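Side-chain contacts in colicin B (Escherichia coli, PDB 1RH1), which forms channels that depolarise the cytoplasmic membrane of Escherichia coli and closely related bacteria, dissipating the energy of the target cell: residues A[270-273]-A[277-280]; A[394-399]-A[429-434]; A[441-446]-A[462-467]. One frame throughout, in Å; residues are numbered along the deposited sequence.

Contact 1 (A[270-273]-A[277-280])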
loop_
_atom_site.group_PDB
_atom_site.type_symbol
_atom_site.label_atom_id
_atom_site.label_comp_id
_atom_site.label_asym_id
_atom_site.label_seq_id
_atom_site.Cartn_x
_atom_site.Cartn_y
_atom_site.Cartn_z
ATOM N N VAL A 270 -13.697 20.683 7.907
ATOM C CA VAL A 270 -14.139 22.031 7.618
ATOM C C VAL A 270 -13.777 22.861 8.827
ATOM O O VAL A 270 -14.215 22.589 9.946
ATOM C CB VAL A 270 -15.653 22.060 7.397
ATOM C CG1 VAL A 270 -16.042 23.486 7.119
ATOM C CG2 VAL A 270 -16.071 21.212 6.216
ATOM N N ARG A 271 -12.950 23.863 8.537
ATOM C CA ARG A 271 -12.463 24.852 9.501
ATOM C C ARG A 271 -13.224 26.184 9.362
ATOM O O ARG A 271 -13.195 26.819 8.306
ATOM C CB ARG A 271 -10.977 24.996 9.225
ATOM C CG ARG A 271 -10.237 26.074 9.976
ATOM C CD ARG A 271 -8.805 26.103 9.509
ATOM N NE ARG A 271 -8.000 26.320 10.683
ATOM C CZ ARG A 271 -6.756 26.786 10.625
ATOM N NH1 ARG A 271 -6.183 27.084 9.451
ATOM N NH2 ARG A 271 -6.076 26.948 11.771
ATOM N N PHE A 272 -13.916 26.669 10.389
ATOM C CA PHE A 272 -14.698 27.888 10.262
ATOM C C PHE A 272 -13.905 29.197 10.393
ATOM O O PHE A 272 -12.711 29.133 10.693
ATOM C CB PHE A 272 -15.810 27.778 11.286
ATOM C CG PHE A 272 -16.816 26.737 10.831
ATOM C CD1 PHE A 272 -17.884 27.116 10.019
ATOM C CD2 PHE A 272 -16.673 25.398 11.208
ATOM C CE1 PHE A 272 -18.797 26.157 9.586
ATOM C CE2 PHE A 272 -17.592 24.443 10.772
ATOM C CZ PHE A 272 -18.656 24.819 9.961
ATOM N N PRO A 273 -14.428 30.411 10.125
ATOM C CA PRO A 273 -13.634 31.624 10.042
ATOM C C PRO A 273 -13.070 32.178 11.331
ATOM O O PRO A 273 -13.489 31.857 12.445
ATOM C CB PRO A 273 -14.544 32.618 9.346
ATOM C CG PRO A 273 -15.401 31.771 8.474
ATOM C CD PRO A 273 -15.704 30.660 9.453
ATOM N N GLY A 277 -16.097 31.472 16.078
ATOM C CA GLY A 277 -16.323 30.779 17.345
ATOM C C GLY A 277 -16.880 29.375 17.142
ATOM O O GLY A 277 -17.451 28.765 18.054
ATOM N N VAL A 278 -16.675 28.901 15.905
ATOM C CA VAL A 278 -17.188 27.642 15.419
ATOM C C VAL A 278 -16.033 26.670 15.217
ATOM O O VAL A 278 -15.107 26.836 14.397
ATOM C CB VAL A 278 -17.946 27.895 14.102
ATOM C CG1 VAL A 278 -18.688 26.624 13.736
ATOM C CG2 VAL A 278 -18.972 29.010 14.239
ATOM N N SER A 279 -16.129 25.624 16.041
ATOM C CA SER A 279 -15.121 24.584 16.028
ATOM C C SER A 279 -15.200 23.660 14.819
ATOM O O SER A 279 -16.300 23.318 14.350
ATOM C CB SER A 279 -15.223 23.792 17.316
ATOM O OG SER A 279 -16.568 23.611 17.700
ATOM N N PRO A 280 -14.032 23.302 14.248
ATOM C CA PRO A 280 -13.882 22.406 13.120
ATOM C C PRO A 280 -14.709 21.150 13.142
ATOM O O PRO A 280 -14.804 20.422 14.133
ATOM C CB PRO A 280 -12.411 22.122 13.073
ATOM C CG PRO A 280 -11.896 22.596 14.387
ATOM C CD PRO A 280 -12.722 23.828 14.593
#

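Contact 2 (A[394-399]-A[429-434])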
loop_
_atom_site.group_PDB
_atom_site.type_symbol
_atom_site.label_atom_id
_atom_site.label_comp_id
_atom_site.label_asym_id
_atom_site.label_seq_id
_atom_site.Cartn_x
_atom_site.Cartn_y
_atom_site.Cartn_z
ATOM N N ASN A 394 34.381 -34.370 -7.309
ATOM C CA ASN A 394 33.748 -35.394 -6.490
ATOM C C ASN A 394 32.867 -34.888 -5.346
ATOM O O ASN A 394 31.909 -35.543 -4.927
ATOM C CB ASN A 394 34.815 -36.281 -5.929
ATOM C CG ASN A 394 35.401 -37.261 -6.927
ATOM O OD1 ASN A 394 36.595 -37.551 -6.881
ATOM N ND2 ASN A 394 34.609 -37.822 -7.839
ATOM N N ALA A 395 33.181 -33.694 -4.839
ATOM C CA ALA A 395 32.367 -33.036 -3.835
ATOM C C ALA A 395 31.064 -32.546 -4.441
ATOM O O ALA A 395 30.017 -32.605 -3.794
ATOM C CB ALA A 395 33.108 -31.851 -3.265
ATOM N N TRP A 396 31.094 -32.059 -5.681
ATOM C CA TRP A 396 29.857 -31.718 -6.337
ATOM C C TRP A 396 29.046 -32.958 -6.711
ATOM O O TRP A 396 27.831 -32.951 -6.563
ATOM C CB TRP A 396 30.200 -30.884 -7.536
ATOM C CG TRP A 396 30.358 -29.411 -7.192
ATOM C CD1 TRP A 396 31.555 -28.772 -7.325
ATOM C CD2 TRP A 396 29.354 -28.591 -6.756
ATOM N NE1 TRP A 396 31.318 -27.538 -6.983
ATOM C CE2 TRP A 396 30.030 -27.388 -6.643
ATOM C CE3 TRP A 396 27.993 -28.670 -6.444
ATOM C CZ2 TRP A 396 29.354 -26.250 -6.220
ATOM C CZ3 TRP A 396 27.316 -27.528 -6.020
ATOM C CH2 TRP A 396 27.994 -26.318 -5.913
ATOM N N LYS A 397 29.654 -34.081 -7.123
ATOM C CA LYS A 397 28.956 -35.319 -7.453
ATOM C C LYS A 397 28.143 -35.887 -6.317
ATOM O O LYS A 397 27.212 -36.641 -6.534
ATOM C CB LYS A 397 29.916 -36.388 -7.851
ATOM C CG LYS A 397 30.675 -36.055 -9.093
ATOM C CD LYS A 397 31.413 -37.317 -9.439
ATOM C CE LYS A 397 31.456 -37.464 -10.944
ATOM N NZ LYS A 397 30.120 -37.684 -11.459
ATOM N N ALA A 398 28.501 -35.560 -5.079
ATOM C CA ALA A 398 27.786 -36.034 -3.913
ATOM C C ALA A 398 26.818 -35.006 -3.337
ATOM O O ALA A 398 25.993 -35.310 -2.466
ATOM C CB ALA A 398 28.788 -36.418 -2.869
ATOM N N PHE A 399 26.876 -33.767 -3.838
ATOM C CA PHE A 399 25.949 -32.723 -3.447
ATOM C C PHE A 399 24.513 -33.186 -3.637
ATOM O O PHE A 399 24.181 -33.877 -4.588
ATOM C CB PHE A 399 26.275 -31.510 -4.296
ATOM C CG PHE A 399 25.382 -30.304 -4.114
ATOM C CD1 PHE A 399 25.656 -29.398 -3.100
ATOM C CD2 PHE A 399 24.302 -30.105 -4.969
ATOM C CE1 PHE A 399 24.847 -28.287 -2.941
ATOM C CE2 PHE A 399 23.490 -28.989 -4.810
ATOM C CZ PHE A 399 23.765 -28.081 -3.794
ATOM N N GLU A 429 26.085 -29.968 -12.056
ATOM C CA GLU A 429 26.702 -30.545 -13.248
ATOM C C GLU A 429 27.552 -29.548 -14.027
ATOM O O GLU A 429 28.589 -29.899 -14.598
ATOM C CB GLU A 429 25.653 -31.062 -14.179
ATOM C CG GLU A 429 24.817 -32.193 -13.658
ATOM C CD GLU A 429 23.559 -32.464 -14.484
ATOM O OE1 GLU A 429 23.299 -31.774 -15.481
ATOM O OE2 GLU A 429 22.809 -33.370 -14.116
ATOM N N LYS A 430 27.098 -28.287 -14.010
ATOM C CA LYS A 430 27.778 -27.219 -14.697
ATOM C C LYS A 430 28.911 -26.598 -13.883
ATOM O O LYS A 430 29.763 -25.913 -14.446
ATOM C CB LYS A 430 26.728 -26.190 -15.100
ATOM C CG LYS A 430 25.928 -26.826 -16.222
ATOM C CD LYS A 430 24.678 -26.095 -16.632
ATOM C CE LYS A 430 24.097 -26.914 -17.774
ATOM N NZ LYS A 430 23.031 -26.184 -18.437
ATOM N N SER A 431 28.980 -26.778 -12.561
ATOM C CA SER A 431 30.165 -26.357 -11.837
ATOM C C SER A 431 31.192 -27.452 -12.056
ATOM O O SER A 431 32.375 -27.156 -12.185
ATOM C CB SER A 431 29.890 -26.215 -10.348
ATOM O OG SER A 431 29.094 -25.072 -10.052
ATOM N N ILE A 432 30.761 -28.720 -12.171
ATOM C CA ILE A 432 31.658 -29.842 -12.403
ATOM C C ILE A 432 32.385 -29.605 -13.696
ATOM O O ILE A 432 33.610 -29.584 -13.668
ATOM C CB ILE A 432 30.877 -31.142 -12.449
ATOM C CG1 ILE A 432 30.354 -31.474 -11.070
ATOM C CG2 ILE A 432 31.786 -32.255 -12.895
ATOM C CD1 ILE A 432 29.470 -32.723 -10.916
ATOM N N GLU A 433 31.668 -29.381 -14.799
ATOM C CA GLU A 433 32.298 -28.904 -16.038
ATOM C C GLU A 433 32.798 -27.509 -15.711
ATOM O O GLU A 433 32.136 -26.783 -14.968
ATOM C CB GLU A 433 31.254 -28.864 -17.099
ATOM C CG GLU A 433 31.624 -28.288 -18.442
ATOM C CD GLU A 433 30.490 -28.410 -19.469
ATOM O OE1 GLU A 433 29.297 -28.451 -19.100
ATOM O OE2 GLU A 433 30.825 -28.473 -20.660
ATOM N N GLY A 434 33.935 -27.051 -16.184
ATOM C CA GLY A 434 34.380 -25.778 -15.654
ATOM C C GLY A 434 35.485 -26.168 -14.711
ATOM O O GLY A 434 36.602 -25.694 -14.911
#

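Contact 3 (A[441-446]-A[462-467])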
loop_
_atom_site.group_PDB
_atom_site.type_symbol
_atom_site.label_atom_id
_atom_site.label_comp_id
_atom_site.label_asym_id
_atom_site.label_seq_id
_atom_site.Cartn_x
_atom_site.Cartn_y
_atom_site.Cartn_z
ATOM N N GLY A 441 30.987 -21.275 -19.217
ATOM C CA GLY A 441 29.902 -20.858 -20.083
ATOM C C GLY A 441 28.592 -21.546 -19.732
ATOM O O GLY A 441 27.645 -20.841 -19.425
ATOM N N PRO A 442 28.434 -22.869 -19.700
ATOM C CA PRO A 442 27.235 -23.543 -19.217
ATOM C C PRO A 442 26.715 -23.121 -17.859
ATOM O O PRO A 442 25.506 -23.100 -17.642
ATOM C CB PRO A 442 27.600 -24.996 -19.279
ATOM C CG PRO A 442 29.108 -24.988 -19.377
ATOM C CD PRO A 442 29.326 -23.832 -20.303
ATOM N N LEU A 443 27.624 -22.746 -16.957
ATOM C CA LEU A 443 27.226 -22.284 -15.642
ATOM C C LEU A 443 26.645 -20.899 -15.720
ATOM O O LEU A 443 25.567 -20.698 -15.165
ATOM C CB LEU A 443 28.381 -22.182 -14.656
ATOM C CG LEU A 443 28.239 -22.547 -13.179
ATOM C CD1 LEU A 443 29.129 -21.612 -12.417
ATOM C CD2 LEU A 443 26.830 -22.400 -12.655
ATOM N N MET A 444 27.336 -19.954 -16.364
ATOM C CA MET A 444 26.874 -18.576 -16.370
ATOM C C MET A 444 25.649 -18.385 -17.233
ATOM O O MET A 444 24.765 -17.589 -16.948
ATOM C CB MET A 444 28.013 -17.680 -16.834
ATOM C CG MET A 444 29.259 -17.861 -15.929
ATOM S SD MET A 444 28.975 -17.746 -14.146
ATOM C CE MET A 444 29.604 -16.131 -13.911
ATOM N N LEU A 445 25.526 -19.240 -18.229
ATOM C CA LEU A 445 24.420 -19.221 -19.167
ATOM C C LEU A 445 23.123 -19.757 -18.579
ATOM O O LEU A 445 22.041 -19.286 -18.893
ATOM C CB LEU A 445 24.878 -20.021 -20.384
ATOM C CG LEU A 445 24.244 -19.941 -21.767
ATOM C CD1 LEU A 445 24.107 -18.499 -22.231
ATOM C CD2 LEU A 445 25.118 -20.770 -22.719
ATOM N N GLU A 446 23.206 -20.745 -17.712
ATOM C CA GLU A 446 22.064 -21.313 -17.026
ATOM C C GLU A 446 21.459 -20.271 -16.105
ATOM O O GLU A 446 20.236 -20.242 -15.950
ATOM C CB GLU A 446 22.535 -22.539 -16.235
ATOM C CG GLU A 446 21.563 -23.303 -15.335
ATOM C CD GLU A 446 20.411 -24.039 -15.996
ATOM O OE1 GLU A 446 19.352 -24.102 -15.370
ATOM O OE2 GLU A 446 20.564 -24.556 -17.111
ATOM N N SER A 462 20.254 -15.103 -5.686
ATOM C CA SER A 462 20.246 -15.844 -4.447
ATOM C C SER A 462 20.477 -17.315 -4.659
ATOM O O SER A 462 21.509 -17.787 -4.209
ATOM C CB SER A 462 18.953 -15.629 -3.762
ATOM O OG SER A 462 19.037 -14.290 -3.319
ATOM N N LEU A 463 19.614 -18.051 -5.367
ATOM C CA LEU A 463 19.804 -19.458 -5.713
ATOM C C LEU A 463 21.202 -19.785 -6.198
ATOM O O LEU A 463 21.773 -20.758 -5.743
ATOM C CB LEU A 463 18.795 -19.801 -6.773
ATOM C CG LEU A 463 18.702 -21.146 -7.420
ATOM C CD1 LEU A 463 18.412 -22.239 -6.429
ATOM C CD2 LEU A 463 17.556 -21.079 -8.395
ATOM N N PHE A 464 21.806 -18.965 -7.044
ATOM C CA PHE A 464 23.134 -19.218 -7.533
ATOM C C PHE A 464 24.167 -19.063 -6.453
ATOM O O PHE A 464 25.077 -19.884 -6.313
ATOM C CB PHE A 464 23.443 -18.261 -8.630
ATOM C CG PHE A 464 24.802 -18.490 -9.253
ATOM C CD1 PHE A 464 25.038 -19.637 -10.004
ATOM C CD2 PHE A 464 25.802 -17.545 -9.079
ATOM C CE1 PHE A 464 26.287 -19.823 -10.577
ATOM C CE2 PHE A 464 27.050 -17.744 -9.661
ATOM C CZ PHE A 464 27.291 -18.884 -10.410
ATOM N N SER A 465 24.031 -17.959 -5.721
ATOM C CA SER A 465 24.948 -17.662 -4.634
ATOM C C SER A 465 24.762 -18.630 -3.485
ATOM O O SER A 465 25.755 -19.127 -2.981
ATOM C CB SER A 465 24.730 -16.257 -4.140
ATOM O OG SER A 465 24.927 -15.343 -5.204
ATOM N N LEU A 466 23.529 -18.934 -3.077
ATOM C CA LEU A 466 23.236 -19.930 -2.077
ATOM C C LEU A 466 23.744 -21.300 -2.480
ATOM O O LEU A 466 24.478 -21.887 -1.696
ATOM C CB LEU A 466 21.776 -20.060 -1.856
ATOM C CG LEU A 466 21.109 -19.005 -1.046
ATOM C CD1 LEU A 466 19.640 -19.338 -0.959
ATOM C CD2 LEU A 466 21.668 -18.978 0.356
ATOM N N THR A 467 23.423 -21.842 -3.669
ATOM C CA THR A 467 23.916 -23.147 -4.109
ATOM C C THR A 467 25.439 -23.184 -4.066
ATOM O O THR A 467 25.974 -24.181 -3.577
ATOM C CB THR A 467 23.463 -23.473 -5.559
ATOM O OG1 THR A 467 22.043 -23.439 -5.588
ATOM C CG2 THR A 467 23.924 -24.845 -6.013
#

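Contact 1 (A[270-273]-A[277-280])
Val270 meets the returning chain through its carbonyl: Val270 O lies 3.2 Å from Pro280 CA, a CA-H...O contact with an angle of 133° at the hydrogen, and Pro280 CB closes on the same oxygen. The Val270 side chain serves the contact indirectly, its CG1 lying on one face of the Phe272 ring, offset toward the rim. Arg271 turns its side chain away from 277-280, and what it offers is backbone: its CA comes 4.5 Å from Pro280 CB. Phe272 contributes the largest share of the buried surface, followed by Val278. With CG anti to its own carbonyl carbon (chi1 -72°), the ring crosses Val278 obliquely and takes Val278 CG1 on the face opposite Val270 CG1. This CH-pi contact places Val278 CG1 3.6 Å from the ring centroid, 19° off the normal and nearest to CG and CD2, so the aromatic ring is sandwiched between two valine methyls. Phe272 CB also sits 3.3 Å from Val278 O, while Ser279 O approaches CD2 obliquely at 3.8 Å. Pro273 adds little beyond a loose approach of its carbonyl to Gly277; that carbonyl is hydrogen-bonded by the hydroxyl of Ser276, which also pairs with Val278 N. Val229 touches both Phe272 and Val278. The whole is the connection of a beta hairpin, closing a loop between the antiparallel neighbours 266-271 and 281-286 of a mixed sheet.

Contact 2 (A[394-399]-A[429-434])
The Trp396 indole receives Ser431 on one face: Ser431 CB stands 4.0 Å from the centroid of the five-membered ring, 19° off its normal, a CH-pi contact displaced toward the NE1-CE2 side. The other flat group, the Phe399 ring, takes the far rim of the same indole, Trp396 CZ3 lying 3.8 Å above its plane and over its centre. Ile432 lies oblique to the indole, and its CG1 reaches Trp396 CB, where the side chain leaves the helix, at 3.6 Å. Although the CB of Ile432 does not point straight at 394-399, CG1 is anti to the carbonyl carbon (chi1 -70°) and the extended chain carries CD1 inward. There it fits between Trp396 CB, 3.9 Å away, and Lys397 CG, 4.0 Å away; the Lys397 and Ile432 chains cross at about a right angle. The contact is apolar even where a hydroxyl takes part, because Ser431 OG is bonded back to Ile427 O in its own helix and merely brushes Trp396 CZ2. Helices 386-398 and 420-435 run antiparallel here, their local axes 171° apart and 9.3 Å at closest approach. Arg428 of the second helix bonds through NH1 to the carbonyls of Trp396 and Phe399. Helix 457-472 packs on both partners, with Ala471 against Trp396 and Leu468 against Ser431, and Phe475 meets the indole edge-to-face; Leu443 of helix 441-452 reaches Ser431.

Contact 3 (A[441-446]-A[462-467])
Leu443 and Phe464 approach obliquely, the forked end of the leucine closing on the rim of the aromatic ring. Both methyls meet the same corner: Leu443 CD2 is 3.4 Å from Phe464 CE1, and Leu443 CD1 lies 3.8 Å from CE1 and 3.9 Å from CZ. Both stay close to the plane of the ring, so the leucine is an edge neighbour and does not stack on a face. Met444 joins from a different angle. Its CB points away from 462-467, but the chain folds back through chi1 -57° and chi2 -50°, bringing the sulfur back toward CZ of the ring. Met444 SD is 4.3 Å from Phe464 CZ and 5.3 Å from the ring centroid, an oblique Met-aromatic contact. Phe464 thus presents its far end, CE1 and CZ, to two consecutive residues of the opposing helix. It can do so because CG is anti to its backbone N (chi1 -177°), which sends the ring outward across the gap; the nearest CA atoms, those of Leu443 and Phe464, remain 9.6 Å apart, and large side chains alone span the distance. The polar group of Thr467 is settled within its own helix: its OG1 donates to Leu463 O at 2.7 Å, while Thr467 N reaches that oxygen from the opposite face of the carbonyl plane. The pair joins helix 441-452 to helix 457-472, the latter within a predicted transmembrane segment of the pore-forming domain. Val447 and Trp450, farther along the first helix, also touch Phe464, and Phe496 lies against Met444. Helix 420-435 packs on Leu443 through Ile427, whereas helix 291-340 covers another side of 462-467, touching Ser465 and Leu466.

In the fold
The contacts fall into two distant parts of the elongated molecule. Contact 1 belongs to the beta-rich N-terminal part and contacts 2 and 3 to the helical pore-forming part, on opposite sides of the chain's centre; the centre of contact 1 is 76 Å from that of contact 2 and 65 Å from that of contact 3. Contacts 2 and 3, with centres 13 Å apart, share one helical bundle. Consecutive helices 420-435 and 441-452 join them: Lys430 NZ reaches Glu446 OE2 at 3.2 Å in a weak ion pair, and Pro442 packs against Lys430 and Glu433. A second link is Trp396 CH2, 3.8 Å from Thr467 O.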